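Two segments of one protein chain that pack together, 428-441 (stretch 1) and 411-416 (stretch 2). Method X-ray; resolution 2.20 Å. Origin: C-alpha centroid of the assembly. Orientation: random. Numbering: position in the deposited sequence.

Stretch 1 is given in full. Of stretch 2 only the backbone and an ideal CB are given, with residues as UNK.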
# COMPACT_ATOMS: atom_id res chain seq x y z
N TYR B 428 31.50 18.23 30.89
CA TYR B 428 30.10 18.61 30.74
C TYR B 428 29.21 17.62 31.46
O TYR B 428 28.41 17.99 32.33
CB TYR B 428 29.73 18.69 29.25
CG TYR B 428 28.32 19.18 29.00
CD1 TYR B 428 27.23 18.33 29.13
CD2 TYR B 428 28.08 20.50 28.64
CE1 TYR B 428 25.94 18.78 28.93
CE2 TYR B 428 26.79 20.96 28.41
CZ TYR B 428 25.73 20.10 28.56
OH TYR B 428 24.45 20.55 28.36
N PHE B 429 29.34 16.34 31.13
CA PHE B 429 28.41 15.37 31.68
C PHE B 429 28.73 15.00 33.12
O PHE B 429 27.83 14.58 33.84
CB PHE B 429 28.37 14.14 30.76
CG PHE B 429 27.64 14.42 29.47
CD1 PHE B 429 26.25 14.48 29.46
CD2 PHE B 429 28.33 14.73 28.32
CE1 PHE B 429 25.56 14.77 28.28
CE2 PHE B 429 27.65 15.03 27.14
CZ PHE B 429 26.26 15.05 27.13
N GLU B 430 29.98 15.18 33.56
CA GLU B 430 30.26 15.02 34.98
C GLU B 430 29.52 16.06 35.79
O GLU B 430 28.92 15.75 36.83
CB GLU B 430 31.75 15.13 35.26
CG GLU B 430 32.08 14.72 36.69
CD GLU B 430 33.48 15.08 37.10
OE1 GLU B 430 33.99 14.49 38.08
OE2 GLU B 430 34.08 15.97 36.45
N GLU B 431 29.53 17.32 35.32
CA GLU B 431 28.73 18.35 35.95
C GLU B 431 27.25 17.98 35.94
O GLU B 431 26.58 18.04 36.98
CB GLU B 431 28.96 19.69 35.24
CG GLU B 431 29.94 20.59 35.96
CD GLU B 431 29.55 20.79 37.42
OE1 GLU B 431 28.50 21.41 37.69
OE2 GLU B 431 30.30 20.30 38.30
N VAL B 432 26.73 17.57 34.78
CA VAL B 432 25.30 17.26 34.69
C VAL B 432 24.95 16.12 35.62
O VAL B 432 23.96 16.18 36.37
CB VAL B 432 24.89 16.95 33.24
CG1 VAL B 432 23.43 16.52 33.20
CG2 VAL B 432 25.08 18.14 32.35
N THR B 433 25.75 15.05 35.61
CA THR B 433 25.42 13.88 36.42
C THR B 433 25.48 14.20 37.91
O THR B 433 24.59 13.81 38.67
CB THR B 433 26.35 12.72 36.09
OG1 THR B 433 27.70 13.19 36.02
CG2 THR B 433 25.98 12.09 34.76
N LYS B 434 26.51 14.93 38.33
CA LYS B 434 26.59 15.33 39.74
C LYS B 434 25.38 16.16 40.15
O LYS B 434 24.86 16.00 41.26
CB LYS B 434 27.88 16.09 39.98
CG LYS B 434 29.06 15.17 40.27
CD LYS B 434 30.41 15.84 40.08
CE LYS B 434 30.32 17.33 40.27
NZ LYS B 434 29.97 17.67 41.68
N TYR B 435 24.89 17.02 39.25
CA TYR B 435 23.76 17.87 39.61
C TYR B 435 22.48 17.06 39.81
O TYR B 435 21.71 17.33 40.74
CB TYR B 435 23.54 18.96 38.56
CG TYR B 435 22.42 19.89 38.94
CD1 TYR B 435 21.18 19.83 38.30
CD2 TYR B 435 22.59 20.83 39.97
CE1 TYR B 435 20.15 20.69 38.66
CE2 TYR B 435 21.56 21.69 40.33
CZ TYR B 435 20.35 21.61 39.68
OH TYR B 435 19.33 22.45 40.04
N ILE B 436 22.21 16.08 38.94
CA ILE B 436 20.97 15.33 39.08
C ILE B 436 21.05 14.39 40.27
O ILE B 436 20.04 14.12 40.93
CB ILE B 436 20.62 14.57 37.77
CG1 ILE B 436 19.34 13.75 37.91
CG2 ILE B 436 21.74 13.66 37.32
CD1 ILE B 436 18.08 14.55 38.27
N ARG B 437 22.25 13.91 40.59
CA ARG B 437 22.42 13.09 41.79
C ARG B 437 22.14 13.89 43.06
O ARG B 437 21.62 13.33 44.03
CB ARG B 437 23.82 12.49 41.83
CG ARG B 437 23.98 11.31 40.88
CD ARG B 437 25.28 10.57 41.12
NE ARG B 437 25.63 9.79 39.95
CZ ARG B 437 25.12 8.59 39.68
NH1 ARG B 437 24.25 8.03 40.52
NH2 ARG B 437 25.50 7.96 38.58
N LYS B 438 22.45 15.20 43.06
CA LYS B 438 22.16 15.99 44.26
C LYS B 438 20.66 16.25 44.40
O LYS B 438 20.16 16.38 45.52
CB LYS B 438 22.95 17.30 44.27
CG LYS B 438 22.77 18.07 45.59
CD LYS B 438 24.08 18.62 46.18
CE LYS B 438 24.71 19.66 45.26
NZ LYS B 438 24.45 21.06 45.73
N LEU B 439 19.93 16.32 43.29
CA LEU B 439 18.48 16.51 43.36
C LEU B 439 17.77 15.25 43.83
O LEU B 439 16.77 15.32 44.54
CB LEU B 439 17.94 16.91 41.99
CG LEU B 439 18.21 18.31 41.46
CD1 LEU B 439 17.81 18.36 40.00
CD2 LEU B 439 17.44 19.34 42.27
N ASP B 440 18.24 14.09 43.39
CA ASP B 440 17.53 12.84 43.60
C ASP B 440 18.55 11.76 43.94
O ASP B 440 19.30 11.33 43.06
CB ASP B 440 16.71 12.45 42.37
CG ASP B 440 15.81 11.24 42.62
OD1 ASP B 440 15.75 10.76 43.77
OD2 ASP B 440 15.15 10.77 41.66
N SER B 441 18.59 11.35 45.20
CA SER B 441 19.44 10.26 45.63
C SER B 441 18.78 8.90 45.46
O SER B 441 19.40 7.88 45.75
CB SER B 441 19.83 10.46 47.10
OG SER B 441 18.70 10.79 47.89
N UNK B 411 14.27 5.69 36.66
CA UNK B 411 15.59 6.08 36.22
C UNK B 411 15.49 7.37 35.41
O UNK B 411 14.48 7.60 34.74
CB UNK B 411 16.24 4.96 35.40
N UNK B 412 16.53 8.21 35.50
CA UNK B 412 16.62 9.44 34.72
C UNK B 412 17.61 9.21 33.60
O UNK B 412 18.73 8.76 33.85
CB UNK B 412 17.03 10.63 35.59
N UNK B 413 17.22 9.54 32.37
CA UNK B 413 18.17 9.61 31.27
C UNK B 413 18.44 11.07 30.99
O UNK B 413 17.50 11.84 30.76
CB UNK B 413 17.65 8.89 30.02
N UNK B 414 19.71 11.46 30.99
CA UNK B 414 20.08 12.87 30.95
C UNK B 414 20.45 13.34 29.56
O UNK B 414 20.67 14.55 29.37
CB UNK B 414 21.25 13.13 31.90
N UNK B 415 20.55 12.43 28.59
CA UNK B 415 20.97 12.76 27.24
C UNK B 415 20.74 11.56 26.33
O UNK B 415 20.78 10.40 26.77
CB UNK B 415 22.44 13.19 27.21
N UNK B 416 20.47 11.84 25.07
CA UNK B 416 20.35 10.81 24.05
C UNK B 416 21.39 11.06 22.98
O UNK B 416 21.37 12.10 22.31
CB UNK B 416 18.94 10.78 23.45

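Stretch 1 is a helix from 428 to 439 that leaves helical geometry at Asp440. Stretch 2 is an extended strand running nearly antiparallel to it, at 160° between N-to-C directions, with a closest axial approach of 10.0 Å. That spacing leaves room for side chains between the two backbones, so the direction of each CA-to-CB bond is the first evidence to consult.

At position 411 the bond points away from the helix, and no atom of stretch 1 lies within 5.5 Å of the ideal CB. The helix therefore sets no preference. The residue is Met411, which makes no contact with stretch 1.

Position 412 points toward the helix, its ideal CB 4.5 Å from Ile436 CG1. Two features lie ahead: the aliphatic side chain of Ile436, and farther along, the carboxylate of Asp440, an acceptor just past the helix end. A long side chain that is apolar along its length and carries a donor would use both; an aromatic with a ring NH, or a lysine or arginine, could qualify, while a smaller apolar residue could meet Ile436 alone. The deposited residue is Trp412, chi1 -53° (m). Its NE1 donates a hydrogen bond to Asp440 OD2 at 2.8 Å, with an N-H...acceptor angle of 152°, and the oxygen sits at the ring edge, near its plane, where the indole NH points. The ring also offers a face to Ile436: CD1 of Ile436 lies 4.2 Å from the centroid of the five-membered ring of Trp412, 16° off the normal, a CH-pi contact. One side chain thus combines a polar edge contact with an apolar face contact.

Position 413 is out of reach of the helix, with nothing within 5.5 Å of the ideal CB, so stretch 1 cannot discriminate. It is Ser413, whose OG is hydrogen-bonded elsewhere in the structure.

Position 414 points toward the helix. Its ideal CB is 4.2 Å from Val432 CG1 and 5.5 Å from Ile436 CG2, and the Phe429 ring and Thr433 CG2 lie farther along. These carbon-lined surroundings favour a branched or flexible aliphatic such as valine, isoleucine, leucine or methionine; phi/psi of -99/-7 is not typical of an extended strand but excludes none of these. Here Ile414, chi1 62° (p) and chi2 163° (t), extends CD1 to 3.6 Å from Thr433 CG2, 3.8 Å from Val432 CG1 and 4.0 Å from Phe429 CD1, the last at the ring edge. Its other branch places CG2 4.2 Å from Ile436 CG2.

Position 415 also points toward stretch 1, its ideal CB 3.7 Å from Phe429 CE1. So close a ring suggests a compact side chain with a methyl group, such as alanine, valine or threonine. Thr415, chi1 -172° (t), puts CG2 3.6 Å from Phe429 CE1, while its OG1 is hydrogen-bonded elsewhere.

Position 416 is out of reach, and many residues would suit. Asn416 makes no contact with stretch 1.

Stretch 2, residues 411-416: MWSITN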
# COMPACT_ATOMS: atom_id res chain seq x y z
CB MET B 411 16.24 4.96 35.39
CG MET B 411 17.68 5.22 34.96
SD MET B 411 18.63 3.71 34.59
CE MET B 411 17.63 2.99 33.30
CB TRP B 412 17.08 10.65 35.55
CG TRP B 412 16.31 10.93 36.80
CD1 TRP B 412 16.74 10.78 38.07
CD2 TRP B 412 14.97 11.45 36.90
NE1 TRP B 412 15.76 11.14 38.96
CE2 TRP B 412 14.66 11.55 38.27
CE3 TRP B 412 14.00 11.82 35.96
CZ2 TRP B 412 13.43 12.01 38.74
CZ3 TRP B 412 12.77 12.28 36.42
CH2 TRP B 412 12.50 12.37 37.79
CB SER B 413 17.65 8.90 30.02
OG SER B 413 18.43 9.27 28.91
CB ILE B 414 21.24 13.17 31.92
CG1 ILE B 414 22.47 12.38 31.49
CG2 ILE B 414 20.83 12.82 33.35
CD1 ILE B 414 23.76 12.90 32.10
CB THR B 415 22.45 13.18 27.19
OG1 THR B 415 22.78 13.67 25.90
CG2 THR B 415 23.37 12.02 27.53
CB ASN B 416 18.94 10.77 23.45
CG ASN B 416 18.80 9.73 22.37
OD1 ASN B 416 18.59 8.54 22.65
ND2 ASN B 416 18.94 10.16 21.13
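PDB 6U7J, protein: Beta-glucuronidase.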